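Side-chain contacts in galectin (Ovis aries, PDB 6N44), which probably acts as a carbohydrate-binding lectin of the galectin family, with anti-parasitic activity in sheep that depends on its oligomeric assembly: residues I52-W57 against V63-L68; T81-P86 against V103-K108. All coordinates share one frame; numbering follows the deposited sequence.

Contact 1: residues I52-W57 against V63-L68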
loop_
_atom_site.group_PDB
_atom_site.type_symbol
_atom_site.label_atom_id
_atom_site.label_comp_id
_atom_site.label_asym_id
_atom_site.label_seq_id
_atom_site.Cartn_x
_atom_site.Cartn_y
_atom_site.Cartn_z
ATOM N N ILE A 52 19.938 -3.570 -9.895
ATOM C CA ILE A 52 18.654 -4.076 -9.427
ATOM C C ILE A 52 18.624 -3.885 -7.918
ATOM O O ILE A 52 19.136 -4.728 -7.161
ATOM C CB ILE A 52 18.416 -5.548 -9.809
ATOM C CG1 ILE A 52 18.484 -5.734 -11.328
ATOM C CG2 ILE A 52 17.045 -6.034 -9.242
ATOM C CD1 ILE A 52 18.232 -7.187 -11.784
ATOM N N PRO A 53 18.047 -2.784 -7.453
ATOM C CA PRO A 53 17.906 -2.561 -6.009
ATOM C C PRO A 53 17.278 -3.718 -5.250
ATOM O O PRO A 53 17.664 -3.969 -4.099
ATOM C CB PRO A 53 17.024 -1.308 -5.957
ATOM C CG PRO A 53 17.413 -0.559 -7.186
ATOM C CD PRO A 53 17.620 -1.622 -8.241
ATOM N N PHE A 54 16.322 -4.441 -5.840
ATOM C CA PHE A 54 15.629 -5.482 -5.083
ATOM C C PHE A 54 15.108 -6.540 -6.045
ATOM O O PHE A 54 14.198 -6.272 -6.839
ATOM C CB PHE A 54 14.497 -4.880 -4.251
ATOM C CG PHE A 54 13.654 -5.893 -3.523
ATOM C CD1 PHE A 54 14.236 -6.983 -2.885
ATOM C CD2 PHE A 54 12.265 -5.738 -3.452
ATOM C CE1 PHE A 54 13.457 -7.901 -2.192
ATOM C CE2 PHE A 54 11.468 -6.673 -2.773
ATOM C CZ PHE A 54 12.068 -7.753 -2.144
ATOM N N ARG A 55 15.668 -7.741 -5.958
ATOM C CA ARG A 55 15.150 -8.909 -6.657
ATOM C C ARG A 55 14.566 -9.864 -5.630
ATOM O O ARG A 55 15.215 -10.183 -4.627
ATOM C CB ARG A 55 16.234 -9.628 -7.483
ATOM C CG ARG A 55 15.827 -11.056 -7.905
ATOM C CD ARG A 55 16.782 -11.706 -8.939
ATOM N NE ARG A 55 16.734 -10.998 -10.211
ATOM C CZ ARG A 55 17.438 -11.330 -11.288
ATOM N NH1 ARG A 55 18.256 -12.378 -11.262
ATOM N NH2 ARG A 55 17.311 -10.614 -12.396
ATOM N N PHE A 56 13.353 -10.320 -5.893
ATOM C CA PHE A 56 12.667 -11.335 -5.106
ATOM C C PHE A 56 12.530 -12.565 -5.984
ATOM O O PHE A 56 11.979 -12.479 -7.087
ATOM C CB PHE A 56 11.282 -10.835 -4.658
ATOM C CG PHE A 56 10.424 -11.883 -3.947
ATOM C CD1 PHE A 56 10.421 -11.982 -2.563
ATOM C CD2 PHE A 56 9.586 -12.725 -4.666
ATOM C CE1 PHE A 56 9.614 -12.928 -1.900
ATOM C CE2 PHE A 56 8.772 -13.669 -4.014
ATOM C CZ PHE A 56 8.787 -13.763 -2.625
ATOM N N TRP A 57 13.014 -13.700 -5.490
ATOM C CA TRP A 57 13.074 -14.937 -6.255
ATOM C C TRP A 57 12.509 -16.065 -5.415
ATOM O O TRP A 57 12.849 -16.201 -4.237
ATOM C CB TRP A 57 14.519 -15.254 -6.667
ATOM C CG TRP A 57 14.680 -16.551 -7.426
ATOM C CD1 TRP A 57 14.605 -16.723 -8.779
ATOM C CD2 TRP A 57 14.959 -17.845 -6.872
ATOM N NE1 TRP A 57 14.813 -18.044 -9.103
ATOM C CE2 TRP A 57 15.025 -18.755 -7.950
ATOM C CE3 TRP A 57 15.147 -18.326 -5.571
ATOM C CZ2 TRP A 57 15.296 -20.114 -7.772
ATOM C CZ3 TRP A 57 15.407 -19.687 -5.393
ATOM C CH2 TRP A 57 15.485 -20.560 -6.491
ATOM N N VAL A 63 12.798 -18.634 -0.721
ATOM C CA VAL A 63 12.861 -17.251 -1.185
ATOM C C VAL A 63 14.309 -16.793 -1.100
ATOM O O VAL A 63 14.947 -16.929 -0.050
ATOM C CB VAL A 63 11.963 -16.325 -0.338
ATOM C CG1 VAL A 63 12.313 -14.862 -0.599
ATOM C CG2 VAL A 63 10.471 -16.598 -0.572
ATOM N N VAL A 64 14.824 -16.218 -2.181
ATOM C CA VAL A 64 16.099 -15.516 -2.144
ATOM C C VAL A 64 15.870 -14.064 -2.556
ATOM O O VAL A 64 15.226 -13.800 -3.578
ATOM C CB VAL A 64 17.149 -16.187 -3.049
ATOM C CG1 VAL A 64 18.469 -15.419 -2.974
ATOM C CG2 VAL A 64 17.339 -17.645 -2.641
ATOM N N MET A 65 16.394 -13.128 -1.767
ATOM C CA MET A 65 16.342 -11.709 -2.098
ATOM C C MET A 65 17.753 -11.144 -2.126
ATOM O O MET A 65 18.579 -11.491 -1.280
ATOM C CB MET A 65 15.484 -10.935 -1.098
ATOM C CG MET A 65 14.026 -11.432 -1.060
ATOM S SD MET A 65 13.076 -10.721 0.290
ATOM C CE MET A 65 13.665 -11.668 1.699
ATOM N N ASN A 66 18.027 -10.264 -3.082
ATOM C CA ASN A 66 19.377 -9.736 -3.218
ATOM C C ASN A 66 19.328 -8.420 -3.976
ATOM O O ASN A 66 18.277 -7.995 -4.460
ATOM C CB ASN A 66 20.291 -10.740 -3.919
ATOM C CG ASN A 66 21.719 -10.658 -3.432
ATOM O OD1 ASN A 66 22.119 -9.671 -2.810
ATOM N ND2 ASN A 66 22.501 -11.702 -3.707
ATOM N N THR A 67 20.496 -7.793 -4.091
ATOM C CA THR A 67 20.689 -6.520 -4.758
ATOM C C THR A 67 21.859 -6.650 -5.719
ATOM O O THR A 67 22.909 -7.192 -5.353
ATOM C CB THR A 67 20.980 -5.398 -3.750
ATOM O OG1 THR A 67 19.849 -5.224 -2.880
ATOM C CG2 THR A 67 21.275 -4.106 -4.469
ATOM N N LEU A 68 21.668 -6.165 -6.938
ATOM C CA LEU A 68 22.715 -6.096 -7.950
ATOM C C LEU A 68 23.170 -4.648 -8.033
ATOM O O LEU A 68 22.405 -3.779 -8.465
ATOM C CB LEU A 68 22.208 -6.586 -9.305
ATOM C CG LEU A 68 23.245 -6.446 -10.434
ATOM C CD1 LEU A 68 24.409 -7.422 -10.247
ATOM C CD2 LEU A 68 22.610 -6.633 -11.798
#
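Ile52 and Leu68 exchange two backbone hydrogen bonds at one end of this antiparallel pairing, and Trp57 and Val64 exchange two more at the other. Between them Arg55 pairs with Asn66, and Arg55 N reaches Asn66 O at 3.0 Å in an almost straight bond (172° at the hydrogen). The register slips by one residue between Ile52 and Arg55, a beta bulge where the chain turns a corner at Pro53. Here a side chain joins the backbone bonding: with chi1 at -63°, OG1 of Thr67 sits beside its own backbone N and turns toward Pro53 O, to which it donates at 2.8 Å, 41° out of the carbonyl plane.

The two segments form a hairpin of the six-stranded sheet of the galectin sandwich, between strands 37-43 and 72-80, and the two faces of this hairpin differ in character. Arg55 and Asn66, which bind beta-D-galactose in a structure of this protein although none is bound to this chain, share a face with Trp57 and Val64. Arg55 NE is held in a salt bridge by Asp41, while Asn66 ND2 donates to Gly74 O and Asn66 OD1 accepts from Thr67 N at 2.8 Å. Beside them CG2 of Val64 lies 3.7 Å from CE3 of the Trp57 indole.

Aromatic and sulfur contacts occupy the other, inward face. Met65 runs alongside Phe54, pointing the same way, and its SD sits at the ring edge, 5.0 Å from the centroid. The same sulfur lies at the edge of the Phe56 ring, a second Met-aromatic contact. Farther along, CE1 of Phe56 meets CG1 of Val63 at 3.6 Å. Phe54 also stacks on Tyr101 and Phe113 of the opposing sheet.

Contact 2: residues T81-P86 against V103-K108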
loop_
_atom_site.group_PDB
_atom_site.type_symbol
_atom_site.label_atom_id
_atom_site.label_comp_id
_atom_site.label_asym_id
_atom_site.label_seq_id
_atom_site.Cartn_x
_atom_site.Cartn_y
_atom_site.Cartn_z
ATOM N N THR A 81 9.554 -20.811 3.025
ATOM C CA THR A 81 8.157 -20.478 3.232
ATOM C C THR A 81 7.304 -21.521 2.537
ATOM O O THR A 81 7.714 -22.123 1.540
ATOM C CB THR A 81 7.805 -19.071 2.714
ATOM O OG1 THR A 81 6.406 -18.834 2.895
ATOM C CG2 THR A 81 8.131 -18.943 1.238
ATOM N N GLU A 82 6.113 -21.733 3.082
ATOM C CA GLU A 82 5.113 -22.597 2.482
ATOM C C GLU A 82 3.995 -21.802 1.823
ATOM O O GLU A 82 2.975 -22.385 1.440
ATOM C CB GLU A 82 4.548 -23.542 3.542
ATOM C CG GLU A 82 5.552 -24.590 3.989
ATOM C CD GLU A 82 6.000 -25.488 2.837
ATOM O OE1 GLU A 82 5.186 -26.323 2.376
ATOM O OE2 GLU A 82 7.161 -25.358 2.381
ATOM N N ALA A 83 4.183 -20.488 1.660
ATOM C CA ALA A 83 3.102 -19.607 1.224
ATOM C C ALA A 83 2.625 -19.899 -0.198
ATOM O O ALA A 83 1.443 -19.704 -0.501
ATOM C CB ALA A 83 3.544 -18.148 1.332
ATOM N N PHE A 84 3.510 -20.326 -1.091
ATOM C CA PHE A 84 3.167 -20.511 -2.506
ATOM C C PHE A 84 2.808 -21.969 -2.754
ATOM O O PHE A 84 3.691 -22.805 -2.921
ATOM C CB PHE A 84 4.325 -20.109 -3.409
ATOM C CG PHE A 84 4.760 -18.705 -3.252
ATOM C CD1 PHE A 84 4.087 -17.683 -3.913
ATOM C CD2 PHE A 84 5.859 -18.392 -2.462
ATOM C CE1 PHE A 84 4.510 -16.373 -3.788
ATOM C CE2 PHE A 84 6.288 -17.095 -2.335
ATOM C CZ PHE A 84 5.614 -16.071 -2.997
ATOM N N VAL A 85 1.516 -22.273 -2.807
ATOM C CA VAL A 85 1.042 -23.627 -3.069
ATOM C C VAL A 85 0.758 -23.741 -4.566
ATOM O O VAL A 85 -0.167 -23.072 -5.057
ATOM C CB VAL A 85 -0.211 -23.956 -2.252
ATOM C CG1 VAL A 85 -0.481 -25.442 -2.281
ATOM C CG2 VAL A 85 -0.074 -23.437 -0.823
ATOM N N PRO A 86 1.508 -24.562 -5.323
ATOM C CA PRO A 86 1.049 -24.763 -6.703
ATOM C C PRO A 86 -0.099 -25.777 -6.706
ATOM O O PRO A 86 -0.127 -26.625 -5.817
ATOM C CB PRO A 86 2.299 -25.302 -7.427
ATOM C CG PRO A 86 3.356 -25.553 -6.320
ATOM C CD PRO A 86 2.652 -25.427 -4.992
ATOM N N VAL A 103 6.943 -7.860 2.414
ATOM C CA VAL A 103 6.383 -8.826 1.480
ATOM C C VAL A 103 5.274 -9.591 2.181
ATOM O O VAL A 103 5.459 -10.091 3.300
ATOM C CB VAL A 103 7.460 -9.789 0.939
ATOM C CG1 VAL A 103 6.871 -10.699 -0.149
ATOM C CG2 VAL A 103 8.649 -9.006 0.402
ATOM N N PHE A 104 4.130 -9.687 1.514
ATOM C CA PHE A 104 2.969 -10.426 1.975
ATOM C C PHE A 104 2.533 -11.369 0.868
ATOM O O PHE A 104 2.621 -11.037 -0.319
ATOM C CB PHE A 104 1.785 -9.495 2.332
ATOM C CG PHE A 104 2.104 -8.482 3.385
ATOM C CD1 PHE A 104 1.697 -8.679 4.701
ATOM C CD2 PHE A 104 2.819 -7.337 3.065
ATOM C CE1 PHE A 104 1.983 -7.730 5.688
ATOM C CE2 PHE A 104 3.118 -6.387 4.042
ATOM C CZ PHE A 104 2.699 -6.599 5.362
ATOM N N VAL A 105 2.072 -12.546 1.265
ATOM C CA VAL A 105 1.428 -13.485 0.367
ATOM C C VAL A 105 0.094 -13.866 0.995
ATOM O O VAL A 105 0.052 -14.284 2.157
ATOM C CB VAL A 105 2.299 -14.731 0.124
ATOM C CG1 VAL A 105 1.530 -15.729 -0.736
ATOM C CG2 VAL A 105 3.635 -14.349 -0.521
ATOM N N ASN A 106 -0.988 -13.718 0.235
ATOM C CA ASN A 106 -2.336 -14.039 0.710
ATOM C C ASN A 106 -2.617 -13.393 2.067
ATOM O O ASN A 106 -3.111 -14.026 2.999
ATOM C CB ASN A 106 -2.541 -15.551 0.759
ATOM C CG ASN A 106 -2.344 -16.198 -0.605
ATOM O OD1 ASN A 106 -2.657 -15.594 -1.621
ATOM N ND2 ASN A 106 -1.802 -17.413 -0.630
ATOM N N ASN A 107 -2.268 -12.113 2.177
ATOM C CA ASN A 107 -2.525 -11.291 3.357
ATOM C C ASN A 107 -1.674 -11.678 4.563
ATOM O O ASN A 107 -1.948 -11.209 5.664
ATOM C CB ASN A 107 -4.013 -11.317 3.757
ATOM C CG ASN A 107 -4.934 -10.889 2.617
ATOM O OD1 ASN A 107 -4.637 -9.940 1.882
ATOM N ND2 ASN A 107 -6.058 -11.592 2.462
ATOM N N LYS A 108 -0.645 -12.514 4.393
ATOM C CA LYS A 108 0.217 -12.854 5.516
ATOM C C LYS A 108 1.629 -12.339 5.277
ATOM O O LYS A 108 2.134 -12.433 4.156
ATOM C CB LYS A 108 0.251 -14.376 5.758
ATOM C CG LYS A 108 -1.125 -14.947 6.135
ATOM C CD LYS A 108 -1.042 -15.908 7.292
ATOM C CE LYS A 108 -2.403 -16.524 7.606
ATOM N NZ LYS A 108 -2.238 -17.808 8.347
HETATM O O HOH W 1 -0.382 -18.730 1.464
#
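The carbonyl O of Ala83 and ND2 of Asn106 are joined through a single water, which donates to Ala83 O at 2.9 Å and accepts from Asn106 ND2 at the same distance. Asn106 belongs to the type I' beta turn from Val105 to Lys108 that closes the hairpin of strands 100-105 and 108-114 in the five-stranded sheet of the galectin sandwich. The facing residues 81-86 come from the loop that leaves strand 72-80 of the other sheet, and the water bridges loop and turn without a direct hydrogen bond between them. The amide of Asn106 is also held at its other end, where OD1 accepts from the backbone N of Glu91. On the loop side Thr81 OG1 accepts from Ala83 N at 3.0 Å, forming an ST turn.

The rest of the contact is apolar and centred on Val105, whose two methyls serve different partners. CG1, anti to the backbone N (chi1 176°), lies 3.8 Å from Ala83 CB. The Phe84 side chain crosses that of Val105 at about a right angle, and its ring also meets Phe90 edge-to-face. Here the ring atom CZ of Phe84 approaches CG2 of Val105 to 3.6 Å.

How the contacts relate
The centres of contacts 1 and 2 lie about 17 Å apart, and the whole of contact 1 precedes contact 2 in sequence, yet their side chains touch inside the sandwich. Phe56 makes two of the three links: its CZ lies 3.9 Å from CZ of Phe84, and its CE1 is as far from CG1 of Val103. Near the hairpin end of contact 1, Val63 CG2 packs on Thr81 CG2 at 3.8 Å. Contact 1 carries Arg55 and Asn66 of the galactose site, and the nearest side-chain atoms of Val64 and Glu76, a third galactose-binding residue, are about 3 Å apart. Contact 2 takes no part in that site and sets the loop after strand 72-80 against the end of strand 100-105 in the other sheet.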